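Local structure of putative polyphosphate kinase 2 (Pseudomonas aeruginosa PAO1, 3CZP) at residues L265-Y276 against L469-V480. The protein transfers phosphate from inorganic polyphosphate to AMP to make ADP, and less efficiently to GMP, with magnesium as its cofactor. Residues are numbered along the deposited sequence; the frame is centred on the assembly and turned at random.
Sequences LDLGQYLDKDAY and LVEANDKRFARV
Leu-271 N donates to Asp-474 OD2 (3.0 Å) while Phe-477 N, in an N-cap bond, reaches the same oxygen from the opposite face of the carboxylate. One acid thus shows how a helix cap can also hold a passing chain. Asp-474 turns its CG away from its own backbone N (chi1 -179°), which puts the carboxylate between the first turn of helix 475-496 and the backbone of Leu-271. Beside it, Gln-269 lays CB over a face of the Phe-477 ring, 4.0 Å from the centroid. Gln-269, extended beyond CG, carries its NE2 back to Asp-266 O, a 2.8 Å bond in the carbonyl plane that fixes the amide across Glu-471 CG. The bent Glu-471 side chain sends OE1 to a salt bridge with Lys-481 and OE2 to a water shared with Asp-266 N. In this P-loop-type PPK2 domain, 469-480 leads from edge strand 467-471 of the parallel sheet into helix 475-496; segment 265-276 crosses that junction. Where helix 273-292 begins, Arg-476 CG sits over one face of Tyr-276, and Lys-273 CG packs over a face of the Arg-476 guanidinium. Leu-271 CD1 meets Val-480 CG2 at 3.6 Å. Arg-479 NH1 donates to Tyr-276 OH, which lies 20° out of the Arg-479 guanidinium plane.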
loop_
_atom_site.group_PDB
_atom_site.type_symbol
_atom_site.label_atom_id
_atom_site.label_comp_id
_atom_site.label_asym_id
_atom_site.label_seq_id
_atom_site.Cartn_x
_atom_site.Cartn_y
_atom_site.Cartn_z
ATOM N N LEU A 265 22.283 -19.640 29.455
ATOM C CA LEU A 265 22.675 -18.221 29.564
ATOM C C LEU A 265 23.057 -17.827 30.971
ATOM O O LEU A 265 22.466 -18.298 31.946
ATOM C CB LEU A 265 21.552 -17.281 29.142
ATOM C CG LEU A 265 21.262 -17.281 27.656
ATOM C CD1 LEU A 265 19.987 -16.499 27.422
ATOM C CD2 LEU A 265 22.450 -16.667 26.951
ATOM N N ASP A 266 24.013 -16.917 31.047
ATOM C CA ASP A 266 24.423 -16.338 32.308
ATOM C C ASP A 266 23.723 -14.986 32.441
ATOM O O ASP A 266 24.223 -13.935 32.024
ATOM C CB ASP A 266 25.935 -16.221 32.354
ATOM C CG ASP A 266 26.437 -15.614 33.629
ATOM O OD1 ASP A 266 25.592 -15.217 34.475
ATOM O OD2 ASP A 266 27.677 -15.506 33.767
ATOM N N LEU A 267 22.562 -15.034 33.076
ATOM C CA LEU A 267 21.720 -13.861 33.236
ATOM C C LEU A 267 22.158 -13.007 34.423
ATOM O O LEU A 267 21.496 -12.020 34.749
ATOM C CB LEU A 267 20.271 -14.287 33.428
ATOM C CG LEU A 267 19.569 -15.084 32.338
ATOM C CD1 LEU A 267 18.139 -15.288 32.749
ATOM C CD2 LEU A 267 19.647 -14.376 30.994
ATOM N N GLY A 268 23.262 -13.403 35.068
ATOM C CA GLY A 268 23.900 -12.640 36.147
ATOM C C GLY A 268 24.801 -11.517 35.643
ATOM O O GLY A 268 25.331 -10.772 36.437
ATOM N N GLN A 269 24.952 -11.357 34.330
ATOM C CA GLN A 269 25.861 -10.315 33.800
ATOM C C GLN A 269 25.289 -8.894 33.840
ATOM O O GLN A 269 24.076 -8.707 33.717
ATOM C CB GLN A 269 26.247 -10.634 32.369
ATOM C CG GLN A 269 27.001 -11.930 32.197
ATOM C CD GLN A 269 27.107 -12.282 30.749
ATOM O OE1 GLN A 269 28.106 -11.980 30.104
ATOM N NE2 GLN A 269 26.052 -12.871 30.207
ATOM N N TYR A 270 26.185 -7.911 33.986
ATOM C CA TYR A 270 25.808 -6.496 34.078
ATOM C C TYR A 270 26.935 -5.492 33.746
ATOM O O TYR A 270 28.081 -5.860 33.558
ATOM C CB TYR A 270 25.263 -6.188 35.476
ATOM C CG TYR A 270 26.285 -6.256 36.583
ATOM C CD1 TYR A 270 26.890 -5.099 37.072
ATOM C CD2 TYR A 270 26.663 -7.480 37.126
ATOM C CE1 TYR A 270 27.831 -5.153 38.089
ATOM C CE2 TYR A 270 27.624 -7.549 38.147
ATOM C CZ TYR A 270 28.187 -6.379 38.629
ATOM O OH TYR A 270 29.119 -6.435 39.618
ATOM N N LEU A 271 26.548 -4.222 33.647
ATOM C CA LEU A 271 27.452 -3.114 33.406
ATOM C C LEU A 271 27.259 -2.057 34.491
ATOM O O LEU A 271 26.118 -1.652 34.803
ATOM C CB LEU A 271 27.201 -2.492 32.021
ATOM C CG LEU A 271 27.922 -3.080 30.809
ATOM C CD1 LEU A 271 27.562 -2.319 29.499
ATOM C CD2 LEU A 271 29.450 -3.094 31.067
ATOM N N ASP A 272 28.377 -1.637 35.079
ATOM C CA ASP A 272 28.416 -0.495 35.984
ATOM C C ASP A 272 28.005 0.804 35.304
ATOM O O ASP A 272 28.229 0.973 34.097
ATOM C CB ASP A 272 29.833 -0.314 36.559
ATOM C CG ASP A 272 30.136 -1.307 37.626
ATOM O OD1 ASP A 272 29.165 -1.835 38.227
ATOM O OD2 ASP A 272 31.342 -1.537 37.892
ATOM N N LYS A 273 27.434 1.722 36.091
ATOM C CA LYS A 273 26.933 2.986 35.547
ATOM C C LYS A 273 27.981 3.659 34.684
ATOM O O LYS A 273 27.673 4.098 33.597
ATOM C CB LYS A 273 26.467 3.949 36.629
ATOM C CG LYS A 273 25.534 3.318 37.639
ATOM C CD LYS A 273 24.795 4.364 38.482
ATOM C CE LYS A 273 23.781 3.703 39.397
ATOM N NZ LYS A 273 22.920 4.741 40.000
ATOM N N ASP A 274 29.224 3.704 35.144
ATOM C CA ASP A 274 30.270 4.387 34.377
ATOM C C ASP A 274 30.699 3.609 33.087
ATOM O O ASP A 274 30.858 4.208 31.946
ATOM C CB ASP A 274 31.439 4.726 35.279
ATOM C CG ASP A 274 31.092 5.889 36.236
ATOM O OD1 ASP A 274 31.227 7.094 35.834
ATOM O OD2 ASP A 274 30.682 5.601 37.393
ATOM N N ALA A 275 30.855 2.281 33.226
ATOM C CA ALA A 275 31.211 1.445 32.088
ATOM C C ALA A 275 30.084 1.526 31.030
ATOM O O ALA A 275 30.361 1.575 29.863
ATOM C CB ALA A 275 31.457 -0.001 32.511
ATOM N N TYR A 276 28.831 1.596 31.475
ATOM C CA TYR A 276 27.689 1.756 30.589
ATOM C C TYR A 276 27.732 3.059 29.832
ATOM O O TYR A 276 27.529 3.064 28.653
ATOM C CB TYR A 276 26.385 1.663 31.383
ATOM C CG TYR A 276 25.142 2.083 30.629
ATOM C CD1 TYR A 276 24.586 1.278 29.616
ATOM C CD2 TYR A 276 24.503 3.269 30.937
ATOM C CE1 TYR A 276 23.429 1.675 28.939
ATOM C CE2 TYR A 276 23.376 3.663 30.264
ATOM C CZ TYR A 276 22.846 2.865 29.261
ATOM O OH TYR A 276 21.705 3.285 28.645
ATOM N N LEU A 469 21.043 -13.998 21.559
ATOM C CA LEU A 469 20.367 -14.052 22.814
ATOM C C LEU A 469 20.971 -12.953 23.714
ATOM O O LEU A 469 22.171 -12.968 24.012
ATOM C CB LEU A 469 20.485 -15.478 23.434
ATOM C CG LEU A 469 20.112 -16.659 22.517
ATOM C CD1 LEU A 469 20.531 -18.009 23.099
ATOM C CD2 LEU A 469 18.611 -16.662 22.097
ATOM N N VAL A 470 20.134 -12.003 24.130
ATOM C CA VAL A 470 20.582 -10.901 24.966
ATOM C C VAL A 470 20.205 -11.187 26.425
ATOM O O VAL A 470 19.057 -11.393 26.738
ATOM C CB VAL A 470 19.994 -9.559 24.470
ATOM C CG1 VAL A 470 20.546 -8.387 25.307
ATOM C CG2 VAL A 470 20.282 -9.359 22.961
ATOM N N GLU A 471 21.195 -11.272 27.289
ATOM C CA GLU A 471 20.989 -11.454 28.746
ATOM C C GLU A 471 20.485 -10.106 29.246
ATOM O O GLU A 471 21.239 -9.133 29.286
ATOM C CB GLU A 471 22.300 -11.817 29.447
ATOM C CG GLU A 471 22.953 -13.139 29.035
ATOM C CD GLU A 471 23.758 -13.060 27.730
ATOM O OE1 GLU A 471 23.739 -12.030 27.020
ATOM O OE2 GLU A 471 24.395 -14.068 27.417
ATOM N N ALA A 472 19.198 -10.024 29.562
ATOM C CA ALA A 472 18.514 -8.720 29.657
ATOM C C ALA A 472 18.059 -8.317 31.049
ATOM O O ALA A 472 17.485 -7.245 31.231
ATOM C CB ALA A 472 17.336 -8.694 28.662
ATOM N N ASN A 473 18.389 -9.119 32.064
ATOM C CA ASN A 473 18.080 -8.769 33.445
ATOM C C ASN A 473 18.634 -7.384 33.860
ATOM O O ASN A 473 18.045 -6.729 34.709
ATOM C CB ASN A 473 18.646 -9.811 34.434
ATOM C CG ASN A 473 17.747 -11.026 34.626
ATOM O OD1 ASN A 473 16.763 -11.185 33.930
ATOM N ND2 ASN A 473 18.114 -11.914 35.596
ATOM N N ASP A 474 19.806 -7.030 33.313
ATOM C CA ASP A 474 20.454 -5.736 33.501
ATOM C C ASP A 474 20.290 -4.965 32.216
ATOM O O ASP A 474 20.878 -5.316 31.185
ATOM C CB ASP A 474 21.963 -5.883 33.817
ATOM C CG ASP A 474 22.644 -4.531 34.041
ATOM O OD1 ASP A 474 22.192 -3.782 34.918
ATOM O OD2 ASP A 474 23.609 -4.184 33.330
ATOM N N LYS A 475 19.452 -3.941 32.260
ATOM C CA LYS A 475 19.178 -3.083 31.099
ATOM C C LYS A 475 20.430 -2.509 30.446
ATOM O O LYS A 475 20.494 -2.370 29.214
ATOM C CB LYS A 475 18.214 -1.939 31.474
ATOM C CG LYS A 475 16.718 -2.317 31.391
ATOM C CD LYS A 475 15.871 -1.606 32.522
ATOM C CE LYS A 475 14.381 -1.883 32.369
ATOM N NZ LYS A 475 13.551 -0.891 33.100
ATOM N N ARG A 476 21.423 -2.167 31.261
ATOM C CA ARG A 476 22.603 -1.485 30.769
ATOM C C ARG A 476 23.413 -2.410 29.870
ATOM O O ARG A 476 23.846 -2.021 28.773
ATOM C CB ARG A 476 23.438 -1.000 31.944
ATOM C CG ARG A 476 22.766 0.046 32.795
ATOM C CD ARG A 476 23.704 0.533 33.863
ATOM N NE ARG A 476 23.219 1.776 34.439
ATOM C CZ ARG A 476 22.834 1.951 35.694
ATOM N NH1 ARG A 476 22.906 0.973 36.598
ATOM N NH2 ARG A 476 22.411 3.148 36.076
ATOM N N PHE A 477 23.592 -3.645 30.340
ATOM C CA PHE A 477 24.344 -4.694 29.618
ATOM C C PHE A 477 23.610 -4.999 28.319
ATOM O O PHE A 477 24.196 -4.971 27.222
ATOM C CB PHE A 477 24.469 -5.950 30.524
ATOM C CG PHE A 477 25.113 -7.141 29.854
ATOM C CD1 PHE A 477 26.484 -7.362 29.973
ATOM C CD2 PHE A 477 24.358 -8.034 29.103
ATOM C CE1 PHE A 477 27.091 -8.445 29.372
ATOM C CE2 PHE A 477 24.969 -9.134 28.467
ATOM C CZ PHE A 477 26.345 -9.331 28.603
ATOM N N ALA A 478 22.305 -5.246 28.453
ATOM C CA ALA A 478 21.408 -5.502 27.314
ATOM C C ALA A 478 21.507 -4.414 26.228
ATOM O O ALA A 478 21.705 -4.713 25.030
ATOM C CB ALA A 478 19.949 -5.657 27.802
ATOM N N ARG A 479 21.387 -3.147 26.625
ATOM C CA ARG A 479 21.458 -2.062 25.641
ATOM C C ARG A 479 22.753 -2.026 24.825
ATOM O O ARG A 479 22.729 -1.871 23.591
ATOM C CB ARG A 479 21.203 -0.706 26.281
ATOM C CG ARG A 479 19.757 -0.485 26.765
ATOM C CD ARG A 479 19.748 0.621 27.801
ATOM N NE ARG A 479 18.411 0.800 28.369
ATOM C CZ ARG A 479 18.146 1.616 29.397
ATOM N NH1 ARG A 479 19.112 2.349 29.935
ATOM N NH2 ARG A 479 16.909 1.726 29.875
ATOM N N VAL A 480 23.881 -2.153 25.508
ATOM C CA VAL A 480 25.187 -2.076 24.852
ATOM C C VAL A 480 25.395 -3.274 23.943
ATOM O O VAL A 480 25.876 -3.140 22.842
ATOM C CB VAL A 480 26.336 -1.937 25.908
ATOM C CG1 VAL A 480 27.679 -1.982 25.224
ATOM C CG2 VAL A 480 26.117 -0.625 26.721
HETATM O O HOH W 1 25.425 -16.271 28.687
#